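Local coordinates for hypothetical protein (Staphylococcus aureus subsp. aureus, PDB 2IL5) that is of unknown function but belongs to the Activator of Hsp90 ATPase homolog 1-like family, with a Bet v 1-like helix-grip fold that in relatives often binds hydrophobic ligands, at residues Glu27-Ala32 with Thr118-Tyr123; Lys36-Gln41 with Tyr162-Thr167. All coordinates share one frame; numbering follows the deposited sequence. Where two conformers were deposited one is given.

Overall arrangement
Contact 1 is buried: all three of its touching residues lie in the interior, where helix 26-32 meets strand 118-128 of the antiparallel sheet. Contact 2 lies nearer the surface, and its touching residues are partly exposed; there the short helix 36-39 and the turn after it meet the end of the long helix 136-166. The buried areas are similar, 137 and 148 Å², and neither contact has a hydrogen bond across it. Methyl groups and a selenium do the work in contact 1, whereas contact 2 adds a glutamine amide fixed within its own segment. Their centres are 12 Å apart, and A32 of 27-32 packs on L38, L39 and I165 of contact 2.

Contact 1 (Glu27-Ala32 with Thr118-Tyr123); sequences ELVYEA and TQMLFY
V29 turns its two methyls to different partners: CG1 stands anti to the backbone N (chi1 -174°) and faces M120, while CG2, placed beside that N, faces T118. The contact belongs to the helix-grip fold of Bet v 1-like proteins, in which short helices and a long C-terminal helix pack against an antiparallel sheet; here helix 26-32 sits against strand 118-128. T118 and M120, two apart on the strand and so on one face of the sheet, both point toward the helix, and V29 points back at them. The M120 side chain, a selenomethionine, is extended through chi1 and chi2, which carries the selenium to V29; the bend at chi3 (82°) turns only the terminal CE. F110 of the adjacent strand also touches V29 and M120, and F158 and M161 of the long helix reach M120, so the contact continues into the core. Burial and the absence of hydrogen bonds across the segments point to apolar packing. The CG2 atoms of V29 and T118 are modelled 3.3 Å apart, a doubtful closeness, shorter than ordinary methyl contact; T118 chi1, 147°, is also off a staggered position. More ordinary is the approach of V29 CG1 to M120 SE, at 4.0 Å.

Contact 2 (Lys36-Gln41 with Tyr162-Thr167); sequences KDLLKQ and YHVIET
V164 meets L38 and Q41 with its two methyls, and both L38 and Q41 approach it at a slant. V164 points toward segment 36-41; CG1, anti to the backbone N (chi1 165°), comes 4.0 Å from L38 CD2, whereas CG2 lies 3.5 Å from Q41 CB. The Q41 chain runs extended beyond CG, and V164 CG1 sits over one face of its amide, 4.0 Å from Q41 CD, with CG2 over the same face toward OE1. A bond inside its own segment fixes the turn of that amide: Q41 NE2 donates to D37 O over 2.8 Å, nearly straight at 169°, on a carbonyl lone pair and close to the amide plane, which holds that face toward the valine. T167, the first residue to leave helical backbone angles, donates its N to H163 O; its OG1 also lies on that oxygen, from the opposite face of the carbonyl plane, at a suspiciously short 2.5 Å. Around this contact, L38 also touches E31 of helix 26-32, and I165 packs on L28 and A32 of that same helix. K36 and K40 extend instead to strand 50-55, so segment 36-41 lies between the end of helix 136-166 and that outermost strand.

Contact 1 (Glu27-Ala32 with Thr118-Tyr123)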
loop_
_atom_site.group_PDB
_atom_site.type_symbol
_atom_site.label_atom_id
_atom_site.label_comp_id
_atom_site.label_asym_id
_atom_site.label_seq_id
_atom_site.Cartn_x
_atom_site.Cartn_y
_atom_site.Cartn_z
ATOM N N GLU A 27 -5.129 -15.384 7.235
ATOM C CA GLU A 27 -6.495 -15.012 6.928
ATOM C C GLU A 27 -6.965 -13.653 7.456
ATOM O O GLU A 27 -7.702 -12.952 6.763
ATOM C CB GLU A 27 -7.440 -16.075 7.471
ATOM C CG GLU A 27 -8.818 -15.520 7.792
ATOM C CD GLU A 27 -9.855 -16.577 7.982
ATOM O OE1 GLU A 27 -9.648 -17.480 8.825
ATOM O OE2 GLU A 27 -10.893 -16.484 7.299
ATOM N N LEU A 28 -6.618 -13.327 8.705
ATOM C CA LEU A 28 -6.998 -12.023 9.293
ATOM C C LEU A 28 -6.219 -10.865 8.670
ATOM O O LEU A 28 -6.797 -9.818 8.394
ATOM C CB LEU A 28 -6.885 -12.011 10.818
ATOM C CG LEU A 28 -8.015 -12.725 11.591
ATOM C CD1 LEU A 28 -7.739 -12.615 13.061
ATOM C CD2 LEU A 28 -9.440 -12.206 11.278
ATOM N N VAL A 29 -4.920 -11.065 8.440
ATOM C CA VAL A 29 -4.113 -10.073 7.733
ATOM C C VAL A 29 -4.501 -9.919 6.255
ATOM O O VAL A 29 -4.580 -8.794 5.751
ATOM C CB VAL A 29 -2.601 -10.336 7.885
ATOM C CG1 VAL A 29 -1.810 -9.191 7.243
ATOM C CG2 VAL A 29 -2.257 -10.442 9.379
ATOM N N TYR A 30 -4.761 -11.035 5.575
ATOM C CA TYR A 30 -5.145 -11.023 4.160
ATOM C C TYR A 30 -6.455 -10.283 3.993
ATOM O O TYR A 30 -6.604 -9.495 3.082
ATOM C CB TYR A 30 -5.233 -12.451 3.601
ATOM C CG TYR A 30 -5.674 -12.556 2.143
ATOM C CD1 TYR A 30 -7.026 -12.806 1.806
ATOM C CD2 TYR A 30 -4.740 -12.442 1.095
ATOM C CE1 TYR A 30 -7.439 -12.895 0.476
ATOM C CE2 TYR A 30 -5.135 -12.524 -0.237
ATOM C CZ TYR A 30 -6.476 -12.753 -0.552
ATOM O OH TYR A 30 -6.847 -12.866 -1.893
ATOM N N GLU A 31 -7.409 -10.558 4.871
ATOM C CA GLU A 31 -8.682 -9.851 4.893
ATOM C C GLU A 31 -8.537 -8.313 4.940
ATOM O O GLU A 31 -9.289 -7.595 4.255
ATOM C CB GLU A 31 -9.522 -10.338 6.077
ATOM C CG GLU A 31 -10.995 -9.891 6.047
ATOM C CD GLU A 31 -11.858 -10.484 7.202
ATOM O OE1 GLU A 31 -11.533 -10.310 8.400
ATOM O OE2 GLU A 31 -12.888 -11.111 6.893
ATOM N N ALA A 32 -7.592 -7.811 5.744
ATOM C CA ALA A 32 -7.340 -6.356 5.865
ATOM C C ALA A 32 -7.113 -5.676 4.517
ATOM O O ALA A 32 -7.484 -4.508 4.343
ATOM C CB ALA A 32 -6.155 -6.103 6.791
ATOM N N THR A 118 1.062 -14.669 11.321
ATOM C CA THR A 118 1.593 -14.400 9.980
ATOM C C THR A 118 2.879 -13.604 9.921
ATOM O O THR A 118 3.098 -12.679 10.707
ATOM C CB THR A 118 0.491 -13.873 8.991
ATOM O OG1 THR A 118 1.017 -12.918 8.012
ATOM C CG2 THR A 118 -0.622 -13.293 9.714
ATOM N N GLN A 119 3.741 -14.038 9.001
ATOM C CA GLN A 119 4.794 -13.205 8.434
ATOM C C GLN A 119 4.302 -12.489 7.178
ATOM O O GLN A 119 3.873 -13.114 6.207
ATOM C CB GLN A 119 6.000 -14.053 8.067
ATOM C CG GLN A 119 7.172 -13.266 7.558
ATOM C CD GLN A 119 8.298 -14.156 7.104
ATOM O OE1 GLN A 119 8.072 -15.281 6.661
ATOM N NE2 GLN A 119 9.527 -13.659 7.198
HETATM N N MSE A 120 4.385 -11.165 7.188
HETATM C CA MSE A 120 3.946 -10.395 6.057
HETATM C C MSE A 120 5.148 -9.762 5.411
HETATM O O MSE A 120 5.862 -8.983 6.042
HETATM C CB MSE A 120 2.930 -9.345 6.470
HETATM C CG MSE A 120 2.352 -8.555 5.295
HETATM SE SE MSE A 120 1.237 -7.045 5.858
HETATM C CE MSE A 120 2.564 -5.701 6.228
ATOM N N LEU A 121 5.345 -10.125 4.137
ATOM C CA LEU A 121 6.420 -9.623 3.306
ATOM C C LEU A 121 5.873 -8.697 2.184
ATOM O O LEU A 121 5.164 -9.116 1.243
ATOM C CB LEU A 121 7.271 -10.768 2.767
ATOM C CG LEU A 121 7.842 -11.727 3.832
ATOM C CD1 LEU A 121 8.352 -13.026 3.208
ATOM C CD2 LEU A 121 8.944 -11.027 4.640
ATOM N N PHE A 122 6.213 -7.425 2.340
ATOM C CA PHE A 122 5.691 -6.370 1.494
ATOM C C PHE A 122 6.785 -5.842 0.578
ATOM O O PHE A 122 7.862 -5.472 1.049
ATOM C CB PHE A 122 5.074 -5.244 2.388
ATOM C CG PHE A 122 4.745 -3.945 1.634
ATOM C CD1 PHE A 122 3.519 -3.789 0.982
ATOM C CD2 PHE A 122 5.665 -2.858 1.625
ATOM C CE1 PHE A 122 3.214 -2.588 0.350
ATOM C CE2 PHE A 122 5.386 -1.655 0.980
ATOM C CZ PHE A 122 4.158 -1.501 0.358
ATOM N N TYR A 123 6.491 -5.784 -0.717
ATOM C CA TYR A 123 7.394 -5.182 -1.699
ATOM C C TYR A 123 6.674 -4.061 -2.443
ATOM O O TYR A 123 5.547 -4.246 -2.829
ATOM C CB TYR A 123 7.837 -6.250 -2.711
ATOM C CG TYR A 123 8.511 -5.675 -3.941
ATOM C CD1 TYR A 123 9.850 -5.323 -3.923
ATOM C CD2 TYR A 123 7.798 -5.487 -5.135
ATOM C CE1 TYR A 123 10.504 -4.812 -5.089
ATOM C CE2 TYR A 123 8.425 -4.999 -6.281
ATOM C CZ TYR A 123 9.798 -4.659 -6.247
ATOM O OH TYR A 123 10.423 -4.126 -7.360
#

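Contact 2 (Lys36-Gln41 with Tyr162-Thr167)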
loop_
_atom_site.group_PDB
_atom_site.type_symbol
_atom_site.label_atom_id
_atom_site.label_comp_id
_atom_site.label_asym_id
_atom_site.label_seq_id
_atom_site.Cartn_x
_atom_site.Cartn_y
_atom_site.Cartn_z
ATOM N N LYS A 36 -13.169 -4.077 1.706
ATOM C CA LYS A 36 -13.511 -2.647 1.614
ATOM C C LYS A 36 -13.652 -1.885 2.938
ATOM O O LYS A 36 -13.054 -0.824 3.132
ATOM C CB LYS A 36 -14.817 -2.506 0.847
ATOM C CG LYS A 36 -14.913 -1.264 0.027
ATOM C CD LYS A 36 -16.300 -0.721 0.042
ATOM C CE LYS A 36 -17.263 -1.658 -0.619
ATOM N NZ LYS A 36 -18.614 -1.396 -0.109
ATOM N N ASP A 37 -14.449 -2.420 3.850
ATOM C CA ASP A 37 -14.767 -1.662 5.044
ATOM C C ASP A 37 -13.662 -1.782 6.095
ATOM O O ASP A 37 -13.695 -1.095 7.129
ATOM C CB ASP A 37 -16.173 -2.023 5.532
ATOM C CG ASP A 37 -17.212 -1.907 4.411
ATOM O OD1 ASP A 37 -17.322 -0.808 3.809
ATOM O OD2 ASP A 37 -17.879 -2.920 4.106
ATOM N N LEU A 38 -12.672 -2.623 5.779
ATOM C CA LEU A 38 -11.417 -2.680 6.506
ATOM C C LEU A 38 -10.376 -1.759 5.830
ATOM O O LEU A 38 -9.765 -0.932 6.500
ATOM C CB LEU A 38 -10.887 -4.118 6.609
ATOM C CG LEU A 38 -11.742 -5.138 7.355
ATOM C CD1 LEU A 38 -10.997 -6.459 7.504
ATOM C CD2 LEU A 38 -12.218 -4.607 8.721
ATOM N N LEU A 39 -10.208 -1.881 4.513
ATOM C CA LEU A 39 -9.289 -1.024 3.757
ATOM C C LEU A 39 -9.581 0.469 3.942
ATOM O O LEU A 39 -8.656 1.298 3.963
ATOM C CB LEU A 39 -9.371 -1.340 2.270
ATOM C CG LEU A 39 -8.700 -2.604 1.743
ATOM C CD1 LEU A 39 -9.341 -2.964 0.374
ATOM C CD2 LEU A 39 -7.151 -2.465 1.679
ATOM N N LYS A 40 -10.872 0.794 4.084
ATOM C CA LYS A 40 -11.332 2.165 4.276
ATOM C C LYS A 40 -10.778 2.792 5.542
ATOM O O LYS A 40 -10.728 4.023 5.658
ATOM C CB LYS A 40 -12.861 2.234 4.227
ATOM C CG LYS A 40 -13.606 2.188 5.540
ATOM C CD LYS A 40 -15.058 2.577 5.316
ATOM C CE LYS A 40 -15.195 4.032 4.878
ATOM N NZ LYS A 40 -16.604 4.547 4.942
ATOM N N GLN A 41 -10.319 1.930 6.451
ATOM C CA GLN A 41 -9.796 2.330 7.728
ATOM C C GLN A 41 -8.290 2.519 7.749
ATOM O O GLN A 41 -7.779 3.115 8.706
ATOM C CB GLN A 41 -10.205 1.326 8.820
ATOM C CG GLN A 41 -11.709 1.120 8.956
ATOM C CD GLN A 41 -12.095 0.170 10.090
ATOM O OE1 GLN A 41 -11.779 0.410 11.257
ATOM N NE2 GLN A 41 -12.798 -0.907 9.746
ATOM N N TYR A 162 -2.784 -2.734 11.758
ATOM C CA TYR A 162 -2.662 -3.612 12.906
ATOM C C TYR A 162 -3.798 -3.422 13.966
ATOM O O TYR A 162 -4.357 -4.407 14.441
ATOM C CB TYR A 162 -1.268 -3.491 13.546
ATOM C CG TYR A 162 -1.136 -4.286 14.838
ATOM C CD1 TYR A 162 -0.611 -5.583 14.838
ATOM C CD2 TYR A 162 -1.572 -3.753 16.061
ATOM C CE1 TYR A 162 -0.507 -6.323 16.033
ATOM C CE2 TYR A 162 -1.476 -4.484 17.238
ATOM C CZ TYR A 162 -0.943 -5.768 17.212
ATOM O OH TYR A 162 -0.848 -6.487 18.387
ATOM N N HIS A 163 -4.114 -2.168 14.308
ATOM C CA HIS A 163 -5.189 -1.846 15.243
ATOM C C HIS A 163 -6.567 -2.106 14.675
ATOM O O HIS A 163 -7.441 -2.526 15.401
ATOM C CB HIS A 163 -5.084 -0.412 15.729
ATOM C CG HIS A 163 -3.850 -0.146 16.528
ATOM N ND1 HIS A 163 -3.780 -0.373 17.888
ATOM C CD2 HIS A 163 -2.632 0.315 16.158
ATOM C CE1 HIS A 163 -2.574 -0.048 18.324
ATOM N NE2 HIS A 163 -1.856 0.368 17.290
ATOM N N VAL A 164 -6.763 -1.897 13.379
ATOM C CA VAL A 164 -8.028 -2.248 12.739
ATOM C C VAL A 164 -8.254 -3.756 12.879
ATOM O O VAL A 164 -9.378 -4.197 13.126
ATOM C CB VAL A 164 -8.040 -1.854 11.244
ATOM C CG1 VAL A 164 -9.207 -2.554 10.481
ATOM C CG2 VAL A 164 -8.064 -0.326 11.076
ATOM N N ILE A 165 -7.193 -4.553 12.728
ATOM C CA ILE A 165 -7.315 -6.002 12.924
ATOM C C ILE A 165 -7.547 -6.367 14.413
ATOM O O ILE A 165 -8.445 -7.147 14.736
ATOM C CB ILE A 165 -6.121 -6.799 12.314
ATOM C CG1 ILE A 165 -5.953 -6.504 10.829
ATOM C CG2 ILE A 165 -6.342 -8.318 12.494
ATOM C CD1 ILE A 165 -4.579 -6.885 10.273
ATOM N N GLU A 166 -6.741 -5.781 15.297
ATOM C CA GLU A 166 -6.838 -5.960 16.734
ATOM C C GLU A 166 -8.257 -5.686 17.286
ATOM O O GLU A 166 -8.727 -6.399 18.154
ATOM C CB GLU A 166 -5.817 -5.048 17.420
ATOM C CG GLU A 166 -5.852 -5.060 18.945
ATOM C CD GLU A 166 -4.797 -5.972 19.546
ATOM O OE1 GLU A 166 -5.169 -7.093 20.013
ATOM O OE2 GLU A 166 -3.596 -5.565 19.542
ATOM N N THR A 167 -8.919 -4.656 16.759
ATOM C CA THR A 167 -10.242 -4.221 17.222
ATOM C C THR A 167 -11.402 -4.890 16.455
ATOM O O THR A 167 -12.551 -4.439 16.510
ATOM C CB THR A 167 -10.404 -2.682 17.142
ATOM O OG1 THR A 167 -9.088 -2.025 17.262
ATOM C CG2 THR A 167 -11.345 -2.179 18.271
#